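Local coordinates for Lmo2184 protein (Listeria monocytogenes serovar 1/2a, PDB 5JOQ) that probably binds haem or a related iron compound as the substrate-binding lipoprotein of a bacterial ABC import system, at residues A[39-44]-A[95-100]; A[34-39]-A[54-59]; A[89-94]-A[111-116]. All blocks are in the same frame, centred on the assembly; numbering follows the deposited sequence.

Contact 1 of 3, residues A[39-44]-A[95-100]; sequences ATTVAI and LSTKTL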
# COMPACT_ATOMS: atom_id res chain seq x y z
N ALA A 39 -24.20 2.24 -8.25
CA ALA A 39 -23.56 1.36 -7.27
C ALA A 39 -22.18 1.90 -6.94
O ALA A 39 -21.38 2.11 -7.85
CB ALA A 39 -23.44 -0.06 -7.81
N THR A 40 -21.90 2.14 -5.65
CA THR A 40 -20.62 2.75 -5.29
C THR A 40 -19.57 1.76 -4.78
O THR A 40 -18.48 2.19 -4.39
CB THR A 40 -20.78 3.84 -4.23
OG1 THR A 40 -21.22 3.24 -3.01
CG2 THR A 40 -21.81 4.88 -4.67
N THR A 41 -19.84 0.45 -4.78
CA THR A 41 -18.80 -0.50 -4.41
C THR A 41 -18.81 -1.70 -5.36
O THR A 41 -19.83 -2.01 -5.99
CB THR A 41 -18.94 -1.02 -2.97
OG1 THR A 41 -19.95 -2.04 -2.95
CG2 THR A 41 -19.35 0.12 -2.02
N VAL A 42 -17.67 -2.39 -5.40
CA VAL A 42 -17.55 -3.59 -6.23
C VAL A 42 -18.57 -4.64 -5.79
O VAL A 42 -19.28 -5.23 -6.62
CB VAL A 42 -16.12 -4.15 -6.17
CG1 VAL A 42 -16.07 -5.51 -6.87
CG2 VAL A 42 -15.12 -3.18 -6.81
N ALA A 43 -18.65 -4.91 -4.48
CA ALA A 43 -19.59 -5.91 -3.97
C ALA A 43 -21.03 -5.62 -4.40
O ALA A 43 -21.77 -6.54 -4.78
CB ALA A 43 -19.51 -5.99 -2.45
N ILE A 44 -21.47 -4.36 -4.31
CA ILE A 44 -22.85 -4.05 -4.70
C ILE A 44 -23.03 -4.24 -6.20
O ILE A 44 -24.06 -4.74 -6.66
CB ILE A 44 -23.25 -2.63 -4.25
CG1 ILE A 44 -23.35 -2.57 -2.71
CG2 ILE A 44 -24.58 -2.17 -4.91
CD1 ILE A 44 -23.26 -1.13 -2.19
N LEU A 95 -26.40 3.50 -4.00
CA LEU A 95 -26.24 2.39 -3.06
C LEU A 95 -24.83 2.40 -2.45
O LEU A 95 -23.83 2.37 -3.18
CB LEU A 95 -26.50 1.04 -3.73
CG LEU A 95 -27.87 0.83 -4.38
CD1 LEU A 95 -27.87 -0.53 -5.04
CD2 LEU A 95 -29.02 0.89 -3.34
N SER A 96 -24.76 2.40 -1.13
CA SER A 96 -23.48 2.35 -0.41
C SER A 96 -23.68 1.34 0.72
O SER A 96 -24.66 0.56 0.70
CB SER A 96 -23.08 3.74 0.08
OG SER A 96 -21.84 3.72 0.80
N THR A 97 -22.80 1.35 1.72
CA THR A 97 -22.90 0.39 2.82
C THR A 97 -23.04 1.10 4.17
O THR A 97 -22.62 2.26 4.35
CB THR A 97 -21.67 -0.54 2.89
OG1 THR A 97 -20.50 0.25 3.20
CG2 THR A 97 -21.46 -1.34 1.57
N LYS A 98 -23.60 0.36 5.12
CA LYS A 98 -23.75 0.85 6.50
C LYS A 98 -22.41 1.28 7.07
O LYS A 98 -22.33 2.29 7.79
CB LYS A 98 -24.33 -0.27 7.38
CG LYS A 98 -25.28 0.19 8.45
CD LYS A 98 -26.66 0.52 7.84
CE LYS A 98 -27.46 1.47 8.73
NZ LYS A 98 -28.41 2.32 7.94
N THR A 99 -21.35 0.51 6.79
CA THR A 99 -20.06 0.83 7.40
C THR A 99 -19.53 2.17 6.92
O THR A 99 -18.77 2.84 7.64
CB THR A 99 -19.07 -0.33 7.13
OG1 THR A 99 -19.53 -1.51 7.85
CG2 THR A 99 -17.62 0.06 7.58
N LEU A 100 -19.93 2.61 5.72
CA LEU A 100 -19.57 3.93 5.21
C LEU A 100 -20.61 5.02 5.49
O LEU A 100 -20.39 6.16 5.09
CB LEU A 100 -19.33 3.84 3.69
CG LEU A 100 -17.87 3.57 3.32
CD1 LEU A 100 -16.96 4.81 3.67
CD2 LEU A 100 -17.36 2.31 4.02
O HOH W 1 -19.65 3.46 -0.82
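T40 meets L95 through one carbonyl oxygen that takes two bonds from a single residue. L95 O accepts the backbone N of T40 at 3.1 Å, nearly along the C=O axis, and the hydroxyl OG1 of T40 at 2.8 Å, tilted modestly from the carbonyl plane. OG1 stands between the backbone N and the carbonyl carbon of its own residue (chi1 66°), and from there N and OG1 of T40 both donate to L95 O.

That hydroxyl is also the point where a water is fixed. The water donates to T40 OG1 at 2.7 Å and is hydrogen-bonded to S96 OG, the serine oxygen lying anti to its backbone N. The side chains of T40 and S96 are thereby coupled through solvent.

Apolar contact is made by I44, on the first turn of helix 42-50. Its CG2 branch touches L95 CD1 at 3.7 Å, the two side chains crossing obliquely. I44 CD1, at the end of the other branch, settles against the strand backbone, 3.6 Å from S96 O, and comes within 4.2 Å of T97 CG2. L118, on the neighbouring strand, also packs on I44.

The start of the helix is capped: T41 occupies the N-cap, and T41 OG1 accepts I44 N at 3.1 Å in a nearly straight bond, so the residue that packs on the strand is held by its amide as well.

At the far end of 95-100, T99 and L100 pack on E241 and K237 of the second subunit. The chemistry implies a doubled attachment after the parallel pairing of A39 with L95: the buried hydroxyl of T40 gives L95 O a second donor, just where the other chain leaves strand 37-39 for its capped helix.

Contact 2 of 3, residues A[34-39]-A[54-59]; sequences EPKIVA and PLVGIP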
# COMPACT_ATOMS: atom_id res chain seq x y z
N GLU A 34 -36.94 2.31 -16.48
CA GLU A 34 -36.12 1.61 -15.51
C GLU A 34 -35.55 2.61 -14.50
O GLU A 34 -35.29 3.78 -14.83
CB GLU A 34 -34.98 0.88 -16.20
CG GLU A 34 -33.85 1.79 -16.67
CD GLU A 34 -33.02 1.18 -17.79
OE1 GLU A 34 -33.45 0.14 -18.35
OE2 GLU A 34 -31.95 1.73 -18.10
N PRO A 35 -35.38 2.20 -13.25
CA PRO A 35 -34.76 3.09 -12.27
C PRO A 35 -33.31 3.33 -12.63
O PRO A 35 -32.64 2.46 -13.19
CB PRO A 35 -34.90 2.33 -10.96
CG PRO A 35 -35.03 0.90 -11.37
CD PRO A 35 -35.76 0.91 -12.66
N LYS A 36 -32.84 4.53 -12.33
CA LYS A 36 -31.45 4.90 -12.56
C LYS A 36 -30.69 4.70 -11.25
O LYS A 36 -30.91 5.43 -10.28
CB LYS A 36 -31.36 6.34 -13.05
CG LYS A 36 -32.17 6.60 -14.31
CD LYS A 36 -31.61 7.76 -15.12
CE LYS A 36 -31.65 9.06 -14.35
NZ LYS A 36 -33.04 9.58 -14.13
N ILE A 37 -29.79 3.72 -11.22
CA ILE A 37 -29.13 3.29 -9.99
C ILE A 37 -27.63 3.51 -10.11
O ILE A 37 -27.03 3.14 -11.12
CB ILE A 37 -29.43 1.80 -9.69
CG1 ILE A 37 -30.94 1.54 -9.68
CG2 ILE A 37 -28.78 1.40 -8.37
CD1 ILE A 37 -31.32 0.02 -9.63
N VAL A 38 -27.02 4.07 -9.07
CA VAL A 38 -25.55 4.14 -8.96
C VAL A 38 -25.09 3.17 -7.89
O VAL A 38 -25.54 3.23 -6.74
CB VAL A 38 -25.09 5.57 -8.64
CG1 VAL A 38 -23.58 5.58 -8.32
CG2 VAL A 38 -25.36 6.46 -9.83
N ALA A 39 -24.20 2.24 -8.25
CA ALA A 39 -23.56 1.36 -7.27
C ALA A 39 -22.18 1.90 -6.94
O ALA A 39 -21.38 2.11 -7.85
CB ALA A 39 -23.44 -0.06 -7.81
N PRO A 54 -29.84 -2.86 -14.68
CA PRO A 54 -28.91 -1.90 -15.29
C PRO A 54 -28.45 -0.86 -14.28
O PRO A 54 -29.12 -0.60 -13.27
CB PRO A 54 -29.74 -1.28 -16.42
CG PRO A 54 -31.14 -1.39 -15.97
CD PRO A 54 -31.23 -2.62 -15.08
N LEU A 55 -27.29 -0.29 -14.54
CA LEU A 55 -26.71 0.76 -13.71
C LEU A 55 -26.40 1.99 -14.55
O LEU A 55 -26.01 1.86 -15.72
CB LEU A 55 -25.41 0.28 -13.04
CG LEU A 55 -25.55 -0.90 -12.07
CD1 LEU A 55 -24.17 -1.31 -11.59
CD2 LEU A 55 -26.42 -0.51 -10.87
N VAL A 56 -26.55 3.18 -13.95
CA VAL A 56 -26.00 4.40 -14.55
C VAL A 56 -24.66 4.79 -13.94
O VAL A 56 -23.92 5.57 -14.56
CB VAL A 56 -26.99 5.59 -14.47
CG1 VAL A 56 -28.30 5.24 -15.21
CG2 VAL A 56 -27.28 5.99 -13.03
N GLY A 57 -24.31 4.24 -12.80
CA GLY A 57 -23.03 4.53 -12.22
C GLY A 57 -22.38 3.34 -11.55
O GLY A 57 -23.05 2.53 -10.92
N ILE A 58 -21.06 3.26 -11.66
CA ILE A 58 -20.28 2.22 -11.04
C ILE A 58 -19.10 2.86 -10.32
O ILE A 58 -18.75 3.99 -10.60
CB ILE A 58 -19.75 1.17 -12.02
CG1 ILE A 58 -19.02 1.83 -13.19
CG2 ILE A 58 -20.88 0.26 -12.49
CD1 ILE A 58 -18.22 0.85 -14.01
N PRO A 59 -18.48 2.10 -9.35
CA PRO A 59 -17.33 2.74 -8.69
C PRO A 59 -16.09 2.73 -9.59
O PRO A 59 -16.03 1.95 -10.51
CB PRO A 59 -17.05 1.84 -7.51
CG PRO A 59 -17.30 0.50 -8.05
CD PRO A 59 -18.59 0.69 -8.77
O HOH W 2 -29.90 2.02 -13.40
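V56 and G57 approach the carbonyl of I37, and the tight half of this contact is built around that oxygen. V56 N donates to I37 O at 2.9 Å, whereas the bond from G57 N to I37 O is weak at 3.4 Å. One step further on, A39 N reaches G57 O at 2.9 Å. The segments run within 20° of each other, yet V38 and G57 form only a single bridge.

Side chains close in around this backbone. L55 spreads its two methyls along one side of strand 37-39: L55 CD2 touches I37 CG2 at 3.9 Å, and L55 CD1 touches A39 CB. M48 of the intervening helix and Y69 also pack on L55. V56 also divides its branches. Its CG1 lies anti to its own carbonyl carbon (chi1 -60°) and meets K36 CB, while V56 CG2 sits 3.8 Å from V38 CG2, where the two valines cross at about a right angle. G57, with no side chain, lets its CA come within 4.1 Å of V38 CA. At the end, the ring CD of P59 presses against A39 O at 3.3 Å.

The opposite end is looser. A water there fills in for direct backbone pairing: it donates to P35 O and P54 O and accepts from I37 N. Beyond it the carboxylate of E34, poorly ordered and exposed, merely leans on the ring of P54, where E34 OE1 lies 3.7 Å from P54 CG, and the end of K36 leads away from the contact.

Strand 37-39, helix 42-50 and the short strand at 57-58 follow a strand-helix-strand course resembling a beta-alpha-beta unit, closed by a single bridge and consistent with the N-terminal alpha/beta lobe of substrate-binding proteins of this family.

Contact 3 of 3, residues A[89-94]-A[111-116]; sequences LKPDMV and ADLEAD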
# COMPACT_ATOMS: atom_id res chain seq x y z
N LEU A 89 -25.63 12.41 -13.15
CA LEU A 89 -26.30 11.20 -13.63
C LEU A 89 -27.77 11.17 -13.25
O LEU A 89 -28.47 10.27 -13.70
CB LEU A 89 -25.61 9.94 -13.09
CG LEU A 89 -24.17 9.62 -13.52
CD1 LEU A 89 -23.55 8.47 -12.67
CD2 LEU A 89 -24.07 9.30 -15.02
N LYS A 90 -28.23 12.12 -12.43
CA LYS A 90 -29.61 12.23 -11.96
C LYS A 90 -30.16 10.85 -11.54
O LYS A 90 -31.20 10.42 -12.05
CB LYS A 90 -30.50 12.88 -13.01
CG LYS A 90 -30.02 14.28 -13.38
CD LYS A 90 -30.96 14.98 -14.35
CE LYS A 90 -31.01 14.26 -15.69
NZ LYS A 90 -30.73 15.16 -16.86
N PRO A 91 -29.50 10.17 -10.62
CA PRO A 91 -29.97 8.83 -10.23
C PRO A 91 -31.22 8.89 -9.38
O PRO A 91 -31.50 9.89 -8.71
CB PRO A 91 -28.79 8.26 -9.44
CG PRO A 91 -28.11 9.49 -8.86
CD PRO A 91 -28.29 10.58 -9.89
N ASP A 92 -31.99 7.80 -9.42
CA ASP A 92 -33.09 7.59 -8.49
C ASP A 92 -32.61 7.02 -7.15
O ASP A 92 -33.23 7.25 -6.11
CB ASP A 92 -34.12 6.63 -9.11
CG ASP A 92 -34.68 7.17 -10.43
OD1 ASP A 92 -35.22 8.28 -10.40
OD2 ASP A 92 -34.53 6.50 -11.47
N MET A 93 -31.49 6.29 -7.16
CA MET A 93 -30.98 5.69 -5.94
C MET A 93 -29.46 5.54 -6.05
O MET A 93 -28.94 5.13 -7.09
CB MET A 93 -31.63 4.32 -5.70
CG MET A 93 -31.14 3.61 -4.41
SD MET A 93 -31.56 4.56 -2.92
CE MET A 93 -33.36 4.75 -3.09
N VAL A 94 -28.76 5.86 -4.97
CA VAL A 94 -27.32 5.61 -4.84
C VAL A 94 -27.15 4.57 -3.73
O VAL A 94 -27.73 4.72 -2.65
CB VAL A 94 -26.56 6.91 -4.49
CG1 VAL A 94 -25.05 6.63 -4.33
CG2 VAL A 94 -26.82 8.03 -5.55
N ALA A 111 -26.12 16.92 -1.46
CA ALA A 111 -26.25 16.93 -2.91
C ALA A 111 -27.65 16.55 -3.37
O ALA A 111 -27.88 16.43 -4.58
CB ALA A 111 -25.22 16.00 -3.54
N ASP A 112 -28.59 16.34 -2.45
CA ASP A 112 -29.96 15.97 -2.79
C ASP A 112 -30.02 14.63 -3.52
O ASP A 112 -30.85 14.43 -4.40
CB ASP A 112 -30.63 17.06 -3.62
CG ASP A 112 -30.83 18.32 -2.84
OD1 ASP A 112 -31.31 18.20 -1.70
OD2 ASP A 112 -30.48 19.41 -3.35
N LEU A 113 -29.14 13.70 -3.14
CA LEU A 113 -29.12 12.36 -3.71
C LEU A 113 -29.75 11.37 -2.74
O LEU A 113 -29.31 11.26 -1.59
CB LEU A 113 -27.69 11.93 -4.04
CG LEU A 113 -26.92 12.84 -5.00
CD1 LEU A 113 -25.45 12.47 -5.01
CD2 LEU A 113 -27.53 12.77 -6.39
N GLU A 114 -30.77 10.66 -3.21
CA GLU A 114 -31.37 9.58 -2.43
C GLU A 114 -30.39 8.41 -2.31
O GLU A 114 -29.84 7.96 -3.31
CB GLU A 114 -32.66 9.12 -3.12
CG GLU A 114 -33.39 8.00 -2.40
CD GLU A 114 -34.26 8.50 -1.26
OE1 GLU A 114 -34.41 9.74 -1.11
OE2 GLU A 114 -34.79 7.64 -0.51
N ALA A 115 -30.18 7.91 -1.09
CA ALA A 115 -29.14 6.91 -0.90
C ALA A 115 -29.59 5.87 0.11
O ALA A 115 -30.32 6.17 1.06
CB ALA A 115 -27.82 7.54 -0.44
N ASP A 116 -29.15 4.63 -0.12
CA ASP A 116 -29.45 3.49 0.73
C ASP A 116 -28.13 2.89 1.19
O ASP A 116 -27.28 2.55 0.36
CB ASP A 116 -30.26 2.47 -0.08
CG ASP A 116 -30.93 1.41 0.79
OD1 ASP A 116 -30.70 1.37 2.02
OD2 ASP A 116 -31.69 0.60 0.22
O HOH W 3 -32.03 11.30 -5.79
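M93 lays its sulfur over one face of a flat group, the peptide joining A115 to D116: M93 SD lies 3.7 Å from D116 N and also touches D116 CB. At an edge of the same peptide the N-H is taken by V94 O. M93 CE rests on E114 CG at 3.3 Å, with OE2 of that glutamate farther off. The carboxylate of D92 is engaged through OD2 by K36 N.

The methionine chain bends twice to make these touches. CG leaves anti to the backbone N, chi2 (63°) carries SD over the peptide, and chi3 (55°) turns CE to the E114 side chain. F137, from a loop, also contacts M93.

The two segments belong to a beta-alpha-beta unit, strand 93-97, helix 101-110 and strand 115-118, the repeating theme of a Rossmann-like lobe. Their parallel pairing is centred on V94 and A115. V94 N donates to E114 O at 2.9 Å, and D116 N to V94 O at 2.9 Å. The CA of A115 adds a CA-H...O contact of 3.1 Å to V94 O. F108 of the crossover helix packs on V94, L113 and A115.

P91 presents a puckered ring, whose CG touches L113 CD2 at 4.1 Å; I86 of helix 83-88 packs against both residues. The crossover helix closes in a Schellman motif at D112, and past it a water accepts from E114 N and donates, at a longer 3.3 Å, to P91 O.

Overall arrangement
All three contacts lie on one side of the chain's centre, around the parallel sheet ordered 37-39, 93-97, 115-118. Contact 1 joins its first two strands and the helix that follows, contact 3 joins the last two, and contact 2 attaches strand 37-39 to the short strand at 57-58 of a second sheet. Contacts 2 and 3 are closest, their centres about 10 Å apart; contact 1 is about 12 and 13 Å from them. Contacts 1 and 2 share A39. Along the chain contact 2 closes before contact 3 opens, whereas contact 1 interlaces with both. Together they tie the strands of one lobe to one another and to a second sheet, with strand 93-97 in the middle bonded on both sides.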